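PDB 1T3Q: quinoline 2-oxidoreductase large subunit from Pseudomonas putida, which carries the molybdenum and pterin cytosine dinucleotide centre of a molybdenum hydroxylase of the xanthine dehydrogenase family, probably the site where quinoline is oxidised. Local coordinates for residues L39-V45 with L275-W281; G70-C76 with V116-S122; G453-G459 with A644-A650. The contacts are given in a common frame with arbitrary orientation. Numbering follows the deposited sequence.

Contact 1 (L39-V45 with L275-W281); sequences LSGMLHV and LGRPVRW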
loop_
_atom_site.group_PDB
_atom_site.type_symbol
_atom_site.label_atom_id
_atom_site.label_comp_id
_atom_site.label_asym_id
_atom_site.label_seq_id
_atom_site.Cartn_x
_atom_site.Cartn_y
_atom_site.Cartn_z
ATOM N N LEU B 39 -6.797 -6.226 -2.450
ATOM C CA LEU B 39 -6.684 -6.135 -0.999
ATOM C C LEU B 39 -7.113 -7.467 -0.388
ATOM O O LEU B 39 -8.062 -8.100 -0.856
ATOM C CB LEU B 39 -7.568 -5.012 -0.452
ATOM C CG LEU B 39 -7.239 -3.576 -0.863
ATOM C CD1 LEU B 39 -8.162 -2.630 -0.123
ATOM C CD2 LEU B 39 -5.784 -3.252 -0.550
ATOM N N SER B 40 -6.404 -7.887 0.651
ATOM C CA SER B 40 -6.696 -9.144 1.325
ATOM C C SER B 40 -8.122 -9.170 1.871
ATOM O O SER B 40 -8.589 -8.192 2.459
ATOM C CB SER B 40 -5.695 -9.363 2.469
ATOM O OG SER B 40 -5.960 -10.581 3.147
ATOM N N GLY B 41 -8.808 -10.289 1.658
ATOM C CA GLY B 41 -10.172 -10.446 2.145
ATOM C C GLY B 41 -11.204 -9.577 1.452
ATOM O O GLY B 41 -12.355 -9.497 1.880
ATOM N N MET B 42 -10.788 -8.936 0.370
ATOM C CA MET B 42 -11.645 -8.048 -0.406
ATOM C C MET B 42 -12.960 -8.683 -0.864
ATOM O O MET B 42 -12.968 -9.771 -1.449
ATOM C CB MET B 42 -10.853 -7.558 -1.621
ATOM C CG MET B 42 -11.459 -6.419 -2.396
ATOM S SD MET B 42 -10.229 -5.817 -3.569
ATOM C CE MET B 42 -9.999 -7.248 -4.600
ATOM N N LEU B 43 -14.066 -7.987 -0.601
ATOM C CA LEU B 43 -15.400 -8.440 -1.000
ATOM C C LEU B 43 -15.908 -7.588 -2.163
ATOM O O LEU B 43 -15.348 -6.523 -2.459
ATOM C CB LEU B 43 -16.373 -8.364 0.185
ATOM C CG LEU B 43 -16.089 -9.344 1.326
ATOM C CD1 LEU B 43 -16.968 -9.016 2.523
ATOM C CD2 LEU B 43 -16.333 -10.773 0.843
ATOM N N HIS B 44 -16.978 -8.045 -2.807
ATOM C CA HIS B 44 -17.525 -7.364 -3.972
ATOM C C HIS B 44 -18.985 -6.957 -3.862
ATOM O O HIS B 44 -19.816 -7.711 -3.353
ATOM C CB HIS B 44 -17.350 -8.265 -5.190
ATOM C CG HIS B 44 -15.940 -8.719 -5.392
ATOM N ND1 HIS B 44 -15.112 -8.171 -6.347
ATOM C CD2 HIS B 44 -15.192 -9.628 -4.722
ATOM C CE1 HIS B 44 -13.915 -8.722 -6.257
ATOM N NE2 HIS B 44 -13.937 -9.609 -5.278
ATOM N N VAL B 45 -19.298 -5.767 -4.359
ATOM C CA VAL B 45 -20.673 -5.292 -4.305
ATOM C C VAL B 45 -21.321 -5.296 -5.685
ATOM O O VAL B 45 -20.661 -5.047 -6.699
ATOM C CB VAL B 45 -20.753 -3.859 -3.704
ATOM C CG1 VAL B 45 -20.087 -2.858 -4.627
ATOM C CG2 VAL B 45 -22.211 -3.470 -3.458
ATOM N N LEU B 275 -18.841 -4.519 7.565
ATOM C CA LEU B 275 -18.332 -5.884 7.451
ATOM C C LEU B 275 -16.936 -6.136 8.011
ATOM O O LEU B 275 -16.557 -7.286 8.231
ATOM C CB LEU B 275 -18.368 -6.323 5.980
ATOM C CG LEU B 275 -19.737 -6.346 5.299
ATOM C CD1 LEU B 275 -19.568 -6.542 3.796
ATOM C CD2 LEU B 275 -20.589 -7.461 5.894
ATOM N N GLY B 276 -16.168 -5.076 8.230
ATOM C CA GLY B 276 -14.825 -5.259 8.750
ATOM C C GLY B 276 -13.888 -5.852 7.710
ATOM O O GLY B 276 -12.891 -6.485 8.046
ATOM N N ARG B 277 -14.222 -5.661 6.440
ATOM C CA ARG B 277 -13.398 -6.160 5.340
ATOM C C ARG B 277 -13.467 -5.179 4.174
ATOM O O ARG B 277 -14.397 -4.378 4.084
ATOM C CB ARG B 277 -13.891 -7.536 4.886
ATOM C CG ARG B 277 -13.718 -8.612 5.942
ATOM C CD ARG B 277 -14.307 -9.927 5.503
ATOM N NE ARG B 277 -13.627 -10.476 4.334
ATOM C CZ ARG B 277 -13.945 -11.637 3.773
ATOM N NH1 ARG B 277 -14.934 -12.370 4.279
ATOM N NH2 ARG B 277 -13.281 -12.066 2.708
ATOM N N PRO B 278 -12.476 -5.220 3.271
ATOM C CA PRO B 278 -12.500 -4.298 2.133
ATOM C C PRO B 278 -13.698 -4.587 1.236
ATOM O O PRO B 278 -14.109 -5.740 1.081
ATOM C CB PRO B 278 -11.171 -4.582 1.420
ATOM C CG PRO B 278 -10.300 -5.107 2.498
ATOM C CD PRO B 278 -11.234 -6.010 3.272
ATOM N N VAL B 279 -14.266 -3.537 0.656
ATOM C CA VAL B 279 -15.408 -3.688 -0.239
ATOM C C VAL B 279 -15.104 -2.984 -1.549
ATOM O O VAL B 279 -14.858 -1.774 -1.583
ATOM C CB VAL B 279 -16.690 -3.096 0.373
ATOM C CG1 VAL B 279 -17.841 -3.228 -0.614
ATOM C CG2 VAL B 279 -17.014 -3.809 1.679
ATOM N N ARG B 280 -15.133 -3.760 -2.626
ATOM C CA ARG B 280 -14.826 -3.283 -3.962
ATOM C C ARG B 280 -16.047 -3.057 -4.842
ATOM O O ARG B 280 -16.910 -3.932 -4.970
ATOM C CB ARG B 280 -13.890 -4.297 -4.631
ATOM C CG ARG B 280 -13.539 -4.066 -6.102
ATOM C CD ARG B 280 -12.596 -5.193 -6.511
ATOM N NE ARG B 280 -11.956 -5.053 -7.814
ATOM C CZ ARG B 280 -12.479 -5.473 -8.959
ATOM N NH1 ARG B 280 -11.807 -5.311 -10.089
ATOM N NH2 ARG B 280 -13.673 -6.049 -8.980
ATOM N N TRP B 281 -16.107 -1.870 -5.442
ATOM C CA TRP B 281 -17.176 -1.502 -6.361
ATOM C C TRP B 281 -16.566 -1.106 -7.702
ATOM O O TRP B 281 -15.933 -0.057 -7.811
ATOM C CB TRP B 281 -17.983 -0.311 -5.831
ATOM C CG TRP B 281 -18.825 0.370 -6.891
ATOM C CD1 TRP B 281 -19.839 -0.186 -7.618
ATOM C CD2 TRP B 281 -18.717 1.733 -7.335
ATOM N NE1 TRP B 281 -20.368 0.741 -8.487
ATOM C CE2 TRP B 281 -19.700 1.927 -8.334
ATOM C CE3 TRP B 281 -17.889 2.808 -6.982
ATOM C CZ2 TRP B 281 -19.878 3.155 -8.986
ATOM C CZ3 TRP B 281 -18.065 4.032 -7.629
ATOM C CH2 TRP B 281 -19.054 4.193 -8.622
HETATM O O HOH W 1 -16.122 -5.951 -7.675
HETATM O O HOH W 2 -18.281 -4.463 -7.830
#
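Strands 43-45 and 279-281 run parallel, their axes 4.6 Å apart at closest approach and inclined by 39°. The ladder is short: L43 N donates to P278 O (2.8 Å), R280 N to L43 O (2.8 Å) and V45 N to R280 O (3.1 Å). Ahead of it, a type II turn from L39 to M42 folds the chain over P278, with G41 at positive phi. The carbonyl of this glycine receives a forked pair of bonds from R277, whose NE and NH2 each lie 2.9 Å from G41 O, while L43 CD2 rests over one face of the guanidinium. P278 packs against the turn, its CB 3.9 Å from L39 CD1 and its CD 3.5 Å from S40 O. L43 CD1 meets L275 CD1 at 3.8 Å, and V45 CG1 approaches W281 CB at 3.5 Å.

H44 and R280 share the other face of the sheet from L43 and V279. A water joins them, 2.8 Å from both H44 ND1 and R280 NH2, whereas R280 NH1 bonds to the carbonyl of A35; the arginine also packs on E37 of the small subunit. R277 thus bonds the turn carbonyl, the buried R280 has its polar end held by A35 and the shared water, and L43, V45 and L275 pack on the opposite side; the hammerhead-domain strand is joined in one sheet to a strand of the molybdopterin-binding region.

Contact 2 (G70-C76 with V116-S122); sequences GVELVWC and VAVVVAS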
loop_
_atom_site.group_PDB
_atom_site.type_symbol
_atom_site.label_atom_id
_atom_site.label_comp_id
_atom_site.label_asym_id
_atom_site.label_seq_id
_atom_site.Cartn_x
_atom_site.Cartn_y
_atom_site.Cartn_z
ATOM N N GLY B 70 -21.727 -17.452 -0.227
ATOM C CA GLY B 70 -20.817 -16.440 -0.731
ATOM C C GLY B 70 -21.285 -15.029 -0.419
ATOM O O GLY B 70 -20.495 -14.088 -0.446
ATOM N N VAL B 71 -22.575 -14.876 -0.131
ATOM C CA VAL B 71 -23.131 -13.566 0.186
ATOM C C VAL B 71 -22.903 -13.233 1.653
ATOM O O VAL B 71 -23.171 -14.049 2.536
ATOM C CB VAL B 71 -24.635 -13.504 -0.104
ATOM C CG1 VAL B 71 -25.185 -12.146 0.321
ATOM C CG2 VAL B 71 -24.886 -13.737 -1.587
ATOM N N GLU B 72 -22.415 -12.023 1.908
ATOM C CA GLU B 72 -22.132 -11.584 3.264
ATOM C C GLU B 72 -23.102 -10.522 3.754
ATOM O O GLU B 72 -23.247 -10.311 4.958
ATOM C CB GLU B 72 -20.706 -11.031 3.337
ATOM C CG GLU B 72 -19.640 -12.056 3.013
ATOM C CD GLU B 72 -19.537 -13.135 4.069
ATOM O OE1 GLU B 72 -19.140 -14.267 3.725
ATOM O OE2 GLU B 72 -19.840 -12.849 5.245
ATOM N N LEU B 73 -23.782 -9.860 2.829
ATOM C CA LEU B 73 -24.682 -8.793 3.227
ATOM C C LEU B 73 -25.571 -8.298 2.103
ATOM O O LEU B 73 -25.175 -8.294 0.939
ATOM C CB LEU B 73 -23.842 -7.632 3.778
ATOM C CG LEU B 73 -24.452 -6.276 4.161
ATOM C CD1 LEU B 73 -23.413 -5.477 4.934
ATOM C CD2 LEU B 73 -24.894 -5.510 2.921
ATOM N N VAL B 74 -26.784 -7.889 2.459
ATOM C CA VAL B 74 -27.725 -7.333 1.496
ATOM C C VAL B 74 -28.443 -6.178 2.194
ATOM O O VAL B 74 -29.066 -6.370 3.235
ATOM C CB VAL B 74 -28.770 -8.366 1.032
ATOM C CG1 VAL B 74 -29.727 -7.717 0.045
ATOM C CG2 VAL B 74 -28.080 -9.555 0.382
ATOM N N TRP B 75 -28.335 -4.983 1.624
ATOM C CA TRP B 75 -28.968 -3.795 2.197
ATOM C C TRP B 75 -30.026 -3.207 1.280
ATOM O O TRP B 75 -29.911 -3.280 0.056
ATOM C CB TRP B 75 -27.934 -2.693 2.454
ATOM C CG TRP B 75 -27.135 -2.805 3.716
ATOM C CD1 TRP B 75 -27.294 -3.713 4.725
ATOM C CD2 TRP B 75 -26.061 -1.948 4.112
ATOM N NE1 TRP B 75 -26.381 -3.471 5.726
ATOM C CE2 TRP B 75 -25.612 -2.393 5.375
ATOM C CE3 TRP B 75 -25.431 -0.842 3.521
ATOM C CZ2 TRP B 75 -24.561 -1.772 6.058
ATOM C CZ3 TRP B 75 -24.385 -0.226 4.201
ATOM C CH2 TRP B 75 -23.963 -0.693 5.457
ATOM N N CYS B 76 -31.060 -2.624 1.879
ATOM C CA CYS B 76 -32.093 -1.955 1.106
ATOM C C CYS B 76 -32.022 -0.494 1.558
ATOM O O CYS B 76 -31.188 -0.144 2.391
ATOM C CB CYS B 76 -33.476 -2.560 1.381
ATOM S SG CYS B 76 -34.072 -2.383 3.070
ATOM N N VAL B 116 -31.693 0.281 -5.555
ATOM C CA VAL B 116 -32.736 -0.026 -4.581
ATOM C C VAL B 116 -32.231 -1.041 -3.563
ATOM O O VAL B 116 -32.814 -1.213 -2.491
ATOM C CB VAL B 116 -34.013 -0.571 -5.266
ATOM C CG1 VAL B 116 -34.514 0.434 -6.290
ATOM C CG2 VAL B 116 -33.735 -1.911 -5.918
ATOM N N ALA B 117 -31.137 -1.713 -3.903
ATOM C CA ALA B 117 -30.538 -2.695 -3.013
ATOM C C ALA B 117 -29.115 -3.011 -3.443
ATOM O O ALA B 117 -28.792 -2.956 -4.628
ATOM C CB ALA B 117 -31.371 -3.979 -3.003
ATOM N N VAL B 118 -28.264 -3.325 -2.472
ATOM C CA VAL B 118 -26.884 -3.686 -2.761
ATOM C C VAL B 118 -26.550 -5.015 -2.098
ATOM O O VAL B 118 -27.047 -5.336 -1.013
ATOM C CB VAL B 118 -25.875 -2.617 -2.275
ATOM C CG1 VAL B 118 -26.008 -1.363 -3.123
ATOM C CG2 VAL B 118 -26.101 -2.301 -0.803
ATOM N N VAL B 119 -25.710 -5.792 -2.769
ATOM C CA VAL B 119 -25.291 -7.082 -2.259
ATOM C C VAL B 119 -23.770 -7.136 -2.222
ATOM O O VAL B 119 -23.104 -6.737 -3.179
ATOM C CB VAL B 119 -25.782 -8.234 -3.167
ATOM C CG1 VAL B 119 -25.248 -9.567 -2.650
ATOM C CG2 VAL B 119 -27.317 -8.249 -3.231
ATOM N N VAL B 120 -23.226 -7.602 -1.106
ATOM C CA VAL B 120 -21.785 -7.759 -0.979
ATOM C C VAL B 120 -21.541 -9.264 -0.897
ATOM O O VAL B 120 -22.144 -9.958 -0.070
ATOM C CB VAL B 120 -21.244 -7.068 0.283
ATOM C CG1 VAL B 120 -19.762 -7.374 0.448
ATOM C CG2 VAL B 120 -21.447 -5.557 0.168
ATOM N N ALA B 121 -20.671 -9.776 -1.762
ATOM C CA ALA B 121 -20.389 -11.205 -1.778
ATOM C C ALA B 121 -18.920 -11.503 -2.088
ATOM O O ALA B 121 -18.132 -10.596 -2.348
ATOM C CB ALA B 121 -21.297 -11.898 -2.798
ATOM N N SER B 122 -18.571 -12.786 -2.059
ATOM C CA SER B 122 -17.202 -13.239 -2.301
ATOM C C SER B 122 -16.669 -12.901 -3.688
ATOM O O SER B 122 -15.456 -12.837 -3.892
ATOM C CB SER B 122 -17.117 -14.751 -2.078
ATOM O OG SER B 122 -18.008 -15.419 -2.947
#
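V71, V74 and V119 all hold the t rotamer and lie on one face of this antiparallel pair, together with A121. V71 CG1 touches V119 CG1 at 3.9 Å, V74 CG2 meets V119 CG2 at the same distance, and V71 CG2 stands 4.2 Å from A121 CB. Helix 124-131 packs on this face, A130 contacting V71 and V119 while I126 and A127 meet the small side chain of A121.

L73, W75, V118 and V120 occupy the opposite face. L73 is extended (chi1 and chi2 both t) and reaches L271 and L275 of helix 263-275. W75, with chi1 at -82°, keeps its CB 3.8 Å from V118 CG2, but its indole leads away from the strand 116-121 to pack on L271 and L83. V118 (m) packs on V45 and V120 (t) on L43, both of strand 43-49.

The backbones are paired by W75 N to V118 O and V118 N to W75 O, both 3.0 Å, and by V120 N to L73 O at 2.9 Å. A classic beta bulge follows: E72 N donates to V120 O at 2.9 Å and L73 N only weakly to the same oxygen at 3.3 Å. With the extra residue, E72 turns its carboxylate away from the partner strand. G70 closes the pair, its O accepting from S122 N at 2.8 Å; a CB here would clash with S122 OG. Both faces are therefore apolar, V71, V119 and A121 meeting helix 124-131 and L73, W75 and V120 helix 263-275, while the one charged side chain, E72, lies exposed at the bulge.

Contact 3 (G453-G459 with A644-A650); sequences GKYLGLG and AIVEIDA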
loop_
_atom_site.group_PDB
_atom_site.type_symbol
_atom_site.label_atom_id
_atom_site.label_comp_id
_atom_site.label_asym_id
_atom_site.label_seq_id
_atom_site.Cartn_x
_atom_site.Cartn_y
_atom_site.Cartn_z
ATOM N N GLY B 453 -22.952 14.968 -56.047
ATOM C CA GLY B 453 -24.008 14.658 -55.099
ATOM C C GLY B 453 -23.546 14.718 -53.655
ATOM O O GLY B 453 -24.013 13.949 -52.811
ATOM N N LYS B 454 -22.622 15.632 -53.371
ATOM C CA LYS B 454 -22.089 15.798 -52.022
ATOM C C LYS B 454 -22.288 17.238 -51.561
ATOM O O LYS B 454 -22.010 18.180 -52.304
ATOM C CB LYS B 454 -20.596 15.468 -51.997
ATOM C CG LYS B 454 -20.238 14.064 -52.471
ATOM C CD LYS B 454 -20.667 13.008 -51.471
ATOM C CE LYS B 454 -20.119 11.641 -51.861
ATOM N NZ LYS B 454 -20.392 10.625 -50.811
ATOM N N TYR B 455 -22.769 17.404 -50.335
ATOM C CA TYR B 455 -22.990 18.730 -49.770
ATOM C C TYR B 455 -21.821 19.055 -48.842
ATOM O O TYR B 455 -21.685 18.459 -47.776
ATOM C CB TYR B 455 -24.298 18.748 -48.979
ATOM C CG TYR B 455 -25.532 18.424 -49.798
ATOM C CD1 TYR B 455 -26.620 17.775 -49.218
ATOM C CD2 TYR B 455 -25.622 18.791 -51.140
ATOM C CE1 TYR B 455 -27.773 17.500 -49.956
ATOM C CE2 TYR B 455 -26.765 18.523 -51.886
ATOM C CZ TYR B 455 -27.838 17.878 -51.288
ATOM O OH TYR B 455 -28.971 17.617 -52.025
ATOM N N LEU B 456 -20.972 19.992 -49.249
ATOM C CA LEU B 456 -19.820 20.361 -48.439
ATOM C C LEU B 456 -20.145 21.633 -47.666
ATOM O O LEU B 456 -20.766 22.547 -48.203
ATOM C CB LEU B 456 -18.603 20.583 -49.340
ATOM C CG LEU B 456 -17.226 20.320 -48.729
ATOM C CD1 LEU B 456 -17.093 18.839 -48.374
ATOM C CD2 LEU B 456 -16.148 20.722 -49.729
ATOM N N GLY B 457 -19.729 21.688 -46.405
ATOM C CA GLY B 457 -20.010 22.860 -45.597
ATOM C C GLY B 457 -18.875 23.240 -44.665
ATOM O O GLY B 457 -18.180 22.378 -44.132
ATOM N N LEU B 458 -18.687 24.544 -44.484
ATOM C CA LEU B 458 -17.656 25.070 -43.608
ATOM C C LEU B 458 -18.335 25.658 -42.384
ATOM O O LEU B 458 -19.302 26.406 -42.512
ATOM C CB LEU B 458 -16.866 26.175 -44.317
ATOM C CG LEU B 458 -15.893 26.964 -43.431
ATOM C CD1 LEU B 458 -14.770 26.056 -42.960
ATOM C CD2 LEU B 458 -15.326 28.142 -44.216
ATOM N N GLY B 459 -17.832 25.318 -41.204
ATOM C CA GLY B 459 -18.408 25.839 -39.979
ATOM C C GLY B 459 -17.346 26.552 -39.171
ATOM O O GLY B 459 -16.222 26.063 -39.053
ATOM N N ALA B 644 -14.543 23.597 -39.072
ATOM C CA ALA B 644 -14.721 22.228 -39.508
ATOM C C ALA B 644 -15.330 22.200 -40.893
ATOM O O ALA B 644 -16.129 23.065 -41.255
ATOM C CB ALA B 644 -15.624 21.477 -38.530
ATOM N N ILE B 645 -14.923 21.211 -41.677
ATOM C CA ILE B 645 -15.465 21.029 -43.009
ATOM C C ILE B 645 -16.117 19.655 -42.989
ATOM O O ILE B 645 -15.484 18.667 -42.617
ATOM C CB ILE B 645 -14.371 21.066 -44.093
ATOM C CG1 ILE B 645 -13.802 22.486 -44.201
ATOM C CG2 ILE B 645 -14.955 20.628 -45.430
ATOM C CD1 ILE B 645 -12.700 22.643 -45.240
ATOM N N VAL B 646 -17.392 19.604 -43.357
ATOM C CA VAL B 646 -18.127 18.351 -43.375
ATOM C C VAL B 646 -18.656 18.083 -44.770
ATOM O O VAL B 646 -18.923 19.009 -45.538
ATOM C CB VAL B 646 -19.337 18.363 -42.400
ATOM C CG1 VAL B 646 -18.869 18.653 -40.984
ATOM C CG2 VAL B 646 -20.366 19.382 -42.855
ATOM N N GLU B 647 -18.788 16.804 -45.096
ATOM C CA GLU B 647 -19.308 16.394 -46.390
ATOM C C GLU B 647 -20.513 15.505 -46.134
ATOM O O GLU B 647 -20.415 14.514 -45.413
ATOM C CB GLU B 647 -18.257 15.608 -47.177
ATOM C CG GLU B 647 -18.813 14.969 -48.443
ATOM C CD GLU B 647 -17.833 14.010 -49.094
ATOM O OE1 GLU B 647 -16.879 14.482 -49.745
ATOM O OE2 GLU B 647 -18.014 12.783 -48.942
ATOM N N ILE B 648 -21.647 15.870 -46.719
ATOM C CA ILE B 648 -22.873 15.105 -46.559
ATOM C C ILE B 648 -23.276 14.497 -47.901
ATOM O O ILE B 648 -23.347 15.201 -48.904
ATOM C CB ILE B 648 -24.026 16.003 -46.073
ATOM C CG1 ILE B 648 -23.665 16.636 -44.728
ATOM C CG2 ILE B 648 -25.304 15.189 -45.960
ATOM C CD1 ILE B 648 -24.670 17.672 -44.258
ATOM N N ASP B 649 -23.530 13.192 -47.916
ATOM C CA ASP B 649 -23.941 12.509 -49.142
ATOM C C ASP B 649 -25.415 12.830 -49.385
ATOM O O ASP B 649 -26.255 12.566 -48.531
ATOM C CB ASP B 649 -23.765 10.995 -48.991
ATOM C CG ASP B 649 -23.988 10.253 -50.291
ATOM O OD1 ASP B 649 -23.064 10.227 -51.127
ATOM O OD2 ASP B 649 -25.091 9.707 -50.485
ATOM N N ALA B 650 -25.726 13.394 -50.548
ATOM C CA ALA B 650 -27.106 13.764 -50.868
ATOM C C ALA B 650 -28.086 12.594 -50.932
ATOM O O ALA B 650 -29.286 12.779 -50.738
ATOM C CB ALA B 650 -27.145 14.538 -52.183
HETATM O O HOH W 3 -24.463 11.225 -53.525
#
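A644 opens the second segment with a reciprocal pair of bonds to G459, A644 N to G459 O at 3.0 Å and G459 N to A644 O at 2.8 Å. I645 lies on the face where F442 of helix 439-450 packs, its CG1 3.9 Å from L458 CD1 and its CG2 4.0 Å from L456 CG. V646 pairs with G457, which offers no side chain beside it. E647 sets its CB 3.6 Å from L456 CD1; its carboxylate forms a salt bridge with R656 and a long one with K454 (NZ to OE2, 3.7 Å). I648 N and O bond Y455 O (2.8 Å) and N (2.7 Å). D649 OD1 holds K454 NZ at 2.7 Å, and a water links it to G453 O. Last, A650 N bonds G453 O at 2.9 Å, and A650 CB makes a CH-pi contact over the Y455 ring. This is a regular antiparallel ladder at the edge of a mixed sheet, with helices 439-450 and 744-761 on opposite faces, an alpha/beta layering within the molybdopterin-binding domain.

In the fold
Contacts 1 and 2 belong to one mixed sheet and have centres 12 Å apart. Strand 43-49 joins them: it lies between 115-121 and 279-282, with H44 O 2.7 Å from A121 N in a probable hydrogen bond and L275 CD1 3.5 Å from V120 CG1. Within the sequence, contact 2 falls wholly between the two halves of contact 1. Contact 3 sits in a separate sheet, its centre 54 Å from that of contact 1 and 53 Å from that of contact 2; the nearest atoms are about 35 and 42 Å away. None of the residues lining the molybdenum site, among them Q224, F255 and E743, belongs to a contact; all three are pairings within sheets.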